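Local atomic coordinates of carbon monoxide dehydrogenase (Thermococcus sp. AM4, PDB entry 6T7J), a protein that catalyses the reversible oxidation of carbon monoxide to carbon dioxide at a metal–sulfur active-site cluster, here crystallised in a nickel-free state. Residues A104-E109 with G268-L273. Sequence-based numbering, arbitrary orientation.
With MSK (Broken Fe4S4 cluster), chain F.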
ATOM      1  N   ALA A 104      10.294  -8.111   9.427  1.00 45.40           N
ATOM      2  CA  ALA A 104      11.490  -8.782   8.931  1.00 43.09           C
ATOM      3  C   ALA A 104      12.619  -7.793   8.677  1.00 45.12           C
ATOM      4  O   ALA A 104      13.788  -8.112   8.900  1.00 49.60           O
ATOM      5  CB  ALA A 104      11.164  -9.555   7.656  1.00 41.71           C
ATOM      6  N   ARG A 105      12.290  -6.588   8.207  1.00 43.32           N
ATOM      7  CA  ARG A 105      13.315  -5.599   7.886  1.00 49.53           C
ATOM      8  C   ARG A 105      14.033  -5.122   9.138  1.00 45.28           C
ATOM      9  O   ARG A 105      15.257  -4.948   9.131  1.00 51.11           O
ATOM     10  CB  ARG A 105      12.688  -4.418   7.146  1.00 47.88           C
ATOM     11  CG  ARG A 105      13.676  -3.572   6.356  1.00 39.32           C
ATOM     12  CD  ARG A 105      13.084  -2.214   6.010  1.00 43.26           C
ATOM     13  NE  ARG A 105      11.672  -2.301   5.647  1.00 42.10           N
ATOM     14  CZ  ARG A 105      11.224  -2.421   4.401  1.00 45.71           C
ATOM     15  NH1 ARG A 105       9.921  -2.493   4.166  1.00 43.20           N
ATOM     16  NH2 ARG A 105      12.076  -2.470   3.387  1.00 47.59           N
ATOM     17  N   ASP A 106      13.289  -4.900  10.223  1.00 47.97           N
ATOM     18  CA  ASP A 106      13.930  -4.525  11.481  1.00 45.52           C
ATOM     19  C   ASP A 106      14.842  -5.641  11.986  1.00 51.63           C
ATOM     20  O   ASP A 106      15.979  -5.383  12.427  1.00 49.98           O
ATOM     21  CB  ASP A 106      12.871  -4.172  12.524  1.00 47.96           C
ATOM     22  CG  ASP A 106      12.162  -2.867  12.210  1.00 52.05           C
ATOM     23  OD1 ASP A 106      12.737  -2.045  11.464  1.00 52.54           O
ATOM     24  OD2 ASP A 106      11.033  -2.664  12.703  1.00 55.59           O
ATOM     25  N   VAL A 107      14.373  -6.892  11.919  1.00 48.92           N
ATOM     26  CA  VAL A 107      15.254  -7.965  12.381  1.00 50.64           C
ATOM     27  C   VAL A 107      16.467  -8.107  11.461  1.00 50.92           C
ATOM     28  O   VAL A 107      17.568  -8.432  11.922  1.00 55.50           O
ATOM     29  CB  VAL A 107      14.493  -9.295  12.525  1.00 47.17           C
ATOM     30  CG1 VAL A 107      15.391 -10.335  13.183  1.00 51.34           C
ATOM     31  CG2 VAL A 107      13.236  -9.094  13.350  1.00 49.54           C
ATOM     32  N   VAL A 108      16.300  -7.848  10.161  1.00 47.68           N
ATOM     33  CA  VAL A 108      17.426  -7.892   9.230  1.00 42.60           C
ATOM     34  C   VAL A 108      18.443  -6.815   9.577  1.00 53.43           C
ATOM     35  O   VAL A 108      19.656  -7.045   9.520  1.00 51.73           O
ATOM     36  CB  VAL A 108      16.930  -7.743   7.779  1.00 46.46           C
ATOM     37  CG1 VAL A 108      18.068  -7.299   6.865  1.00 49.70           C
ATOM     38  CG2 VAL A 108      16.334  -9.040   7.280  1.00 47.87           C
ATOM     39  N   GLU A 109      17.964  -5.618   9.923  1.00 52.44           N
ATOM     40  CA  GLU A 109      18.865  -4.542  10.327  1.00 55.23           C
ATOM     41  C   GLU A 109      19.694  -4.952  11.540  1.00 52.33           C
ATOM     42  O   GLU A 109      20.921  -4.783  11.555  1.00 51.29           O
ATOM     43  CB  GLU A 109      18.065  -3.272  10.622  1.00 57.17           C
ATOM     44  CG  GLU A 109      17.511  -2.586   9.378  1.00 61.03           C
ATOM     45  CD  GLU A 109      16.398  -1.598   9.695  1.00 70.50           C
ATOM     46  OE1 GLU A 109      16.322  -1.128  10.853  1.00 63.74           O
ATOM     47  OE2 GLU A 109      15.598  -1.292   8.783  1.00 65.32           O
ATOM     48  N   GLY A 268       3.012  -6.687  21.496  1.00 54.93           N
ATOM     49  CA  GLY A 268       3.457  -6.316  20.168  1.00 52.39           C
ATOM     50  C   GLY A 268       3.922  -7.483  19.322  1.00 57.53           C
ATOM     51  O   GLY A 268       3.237  -8.509  19.260  1.00 58.03           O
ATOM     52  N   HIS A 269       5.082  -7.358  18.671  1.00 57.00           N
ATOM     53  CA  HIS A 269       5.461  -8.360  17.680  1.00 54.04           C
ATOM     54  C   HIS A 269       6.963  -8.614  17.560  1.00 59.28           C
ATOM     55  O   HIS A 269       7.379  -9.766  17.414  1.00 58.84           O
ATOM     56  CB  HIS A 269       4.897  -7.961  16.314  1.00 52.59           C
ATOM     57  CG  HIS A 269       3.484  -8.404  16.102  1.00 55.14           C
ATOM     58  ND1 HIS A 269       2.412  -7.792  16.717  1.00 54.93           N
ATOM     59  CD2 HIS A 269       2.966  -9.409  15.357  1.00 54.02           C
ATOM     60  CE1 HIS A 269       1.295  -8.397  16.357  1.00 55.25           C
ATOM     61  NE2 HIS A 269       1.603  -9.383  15.532  1.00 54.64           N
ATOM     62  N   ASN A 270       7.788  -7.567  17.603  1.00 61.78           N
ATOM     63  CA  ASN A 270       9.214  -7.733  17.336  1.00 53.19           C
ATOM     64  C   ASN A 270       9.950  -8.137  18.607  1.00 54.87           C
ATOM     65  O   ASN A 270       9.916  -7.388  19.592  1.00 61.45           O
ATOM     66  CB  ASN A 270       9.813  -6.457  16.774  1.00 57.34           C
ATOM     67  CG  ASN A 270      11.017  -6.727  15.898  1.00 58.27           C
ATOM     68  OD1 ASN A 270      11.806  -7.623  16.183  1.00 59.53           O
ATOM     69  ND2 ASN A 270      11.158  -5.966  14.819  1.00 60.07           N
ATOM     70  N   PRO A 271      10.634  -9.287  18.628  1.00 59.90           N
ATOM     71  CA  PRO A 271      11.329  -9.719  19.850  1.00 54.57           C
ATOM     72  C   PRO A 271      12.644  -9.006  20.119  1.00 55.32           C
ATOM     73  O   PRO A 271      13.208  -9.197  21.207  1.00 54.56           O
ATOM     74  CB  PRO A 271      11.565 -11.214  19.600  1.00 53.79           C
ATOM     75  CG  PRO A 271      11.675 -11.320  18.119  1.00 53.21           C
ATOM     76  CD  PRO A 271      10.719 -10.297  17.557  1.00 57.21           C
ATOM     77  N   ILE A 272      13.144  -8.195  19.175  1.00 58.01           N
ATOM     78  CA  ILE A 272      14.368  -7.427  19.407  1.00 52.02           C
ATOM     79  C   ILE A 272      14.244  -6.625  20.694  1.00 51.29           C
ATOM     80  O   ILE A 272      15.219  -6.446  21.436  1.00 54.86           O
ATOM     81  CB  ILE A 272      14.671  -6.505  18.207  1.00 53.92           C
ATOM     82  CG1 ILE A 272      14.673  -7.260  16.873  1.00 54.18           C
ATOM     83  CG2 ILE A 272      15.999  -5.782  18.401  1.00 60.57           C
ATOM     84  CD1 ILE A 272      15.220  -8.662  16.912  1.00 58.35           C
ATOM     85  N   LEU A 273      13.038  -6.138  20.981  1.00 51.73           N
ATOM     86  CA  LEU A 273      12.753  -5.366  22.182  1.00 58.03           C
ATOM     87  C   LEU A 273      12.368  -6.256  23.361  1.00 61.15           C
ATOM     88  O   LEU A 273      12.868  -6.065  24.476  1.00 57.52           O
ATOM     89  CB  LEU A 273      11.633  -4.363  21.891  1.00 58.29           C
ATOM     90  CG  LEU A 273      10.917  -3.758  23.099  1.00 64.49           C
ATOM     91  CD1 LEU A 273      11.773  -2.668  23.722  1.00 59.76           C
ATOM     92  CD2 LEU A 273       9.550  -3.218  22.700  1.00 51.66           C
TER
HETATM   93  S1  MSK F 703      -1.062 -10.602  17.316  0.82 53.76           S
HETATM   94  S3  MSK F 703      -2.246 -10.597  14.051  1.00 60.52           S
HETATM   95  S4  MSK F 703      -4.474 -10.293  16.643  0.64 51.58           S
HETATM   96  S5  MSK F 703      -2.567 -13.110  16.056  1.00 55.01           S
HETATM   97 FE1  MSK F 703       0.513 -11.262  15.835  0.87 63.68          FE
HETATM   98 FE2  MSK F 703      -3.089 -11.719  17.549  0.62 47.25          FE
HETATM   99 FE3  MSK F 703      -4.006 -11.604  14.969  0.55 48.47          FE
HETATM  100 FE4  MSK F 703      -2.568  -9.546  15.986  0.75 48.49          FE
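The amide of Asn270, lodged against Val107 and Asp106, is the tight part of this contact: its OD1 sits 3.5 Å from the CG2 methyl of Val107, the two side chains passing head to tail, and its ND2 lies 3.4 Å from CB of Asp106. CD1 of Ile272 rests against both methyls of Val107, CG1 and CG2, each at 4.1 Å, a purely apolar touch. Asn270 reaches the helix because its CG stands anti to its own backbone N (chi1 -153°), and its amide has work on both ends. Asn270 is the N-cap residue of helix 271-281, and its OD1 accepts from Ile272 N in a weak but straight capping bond (3.3 Å, 170°), while ND2 is hydrogen-bonded to the hydroxyl of Tyr341.

The looser part is the carboxylate end of Asp106, which is partly exposed where the other touching residues are buried. Its OD2 is 3.9 Å from ND2 of Asn270, and although carboxylate and amide are nearly coplanar no bond joins them; OD2 is instead gripped by Tyr341 and by a salt bridge to Lys365. A leucine in place of Asn270 would probably leave the Ile272 N-H without its cap and cost the Tyr341 hydroxyl one of its partners.

His269 takes no part in this packing; its NE2 binds iron FE1 of the broken Fe4S4 cluster at 2.2 Å, alongside Cys305, from the carboxyl end of strand 261-268. The turn connects that first strand of a Rossmann-like parallel sheet to helix 271-281 and rests on helix 81-115, with Leu237 and Phe242 of helix 212-242 against Val107 and Ile272 respectively.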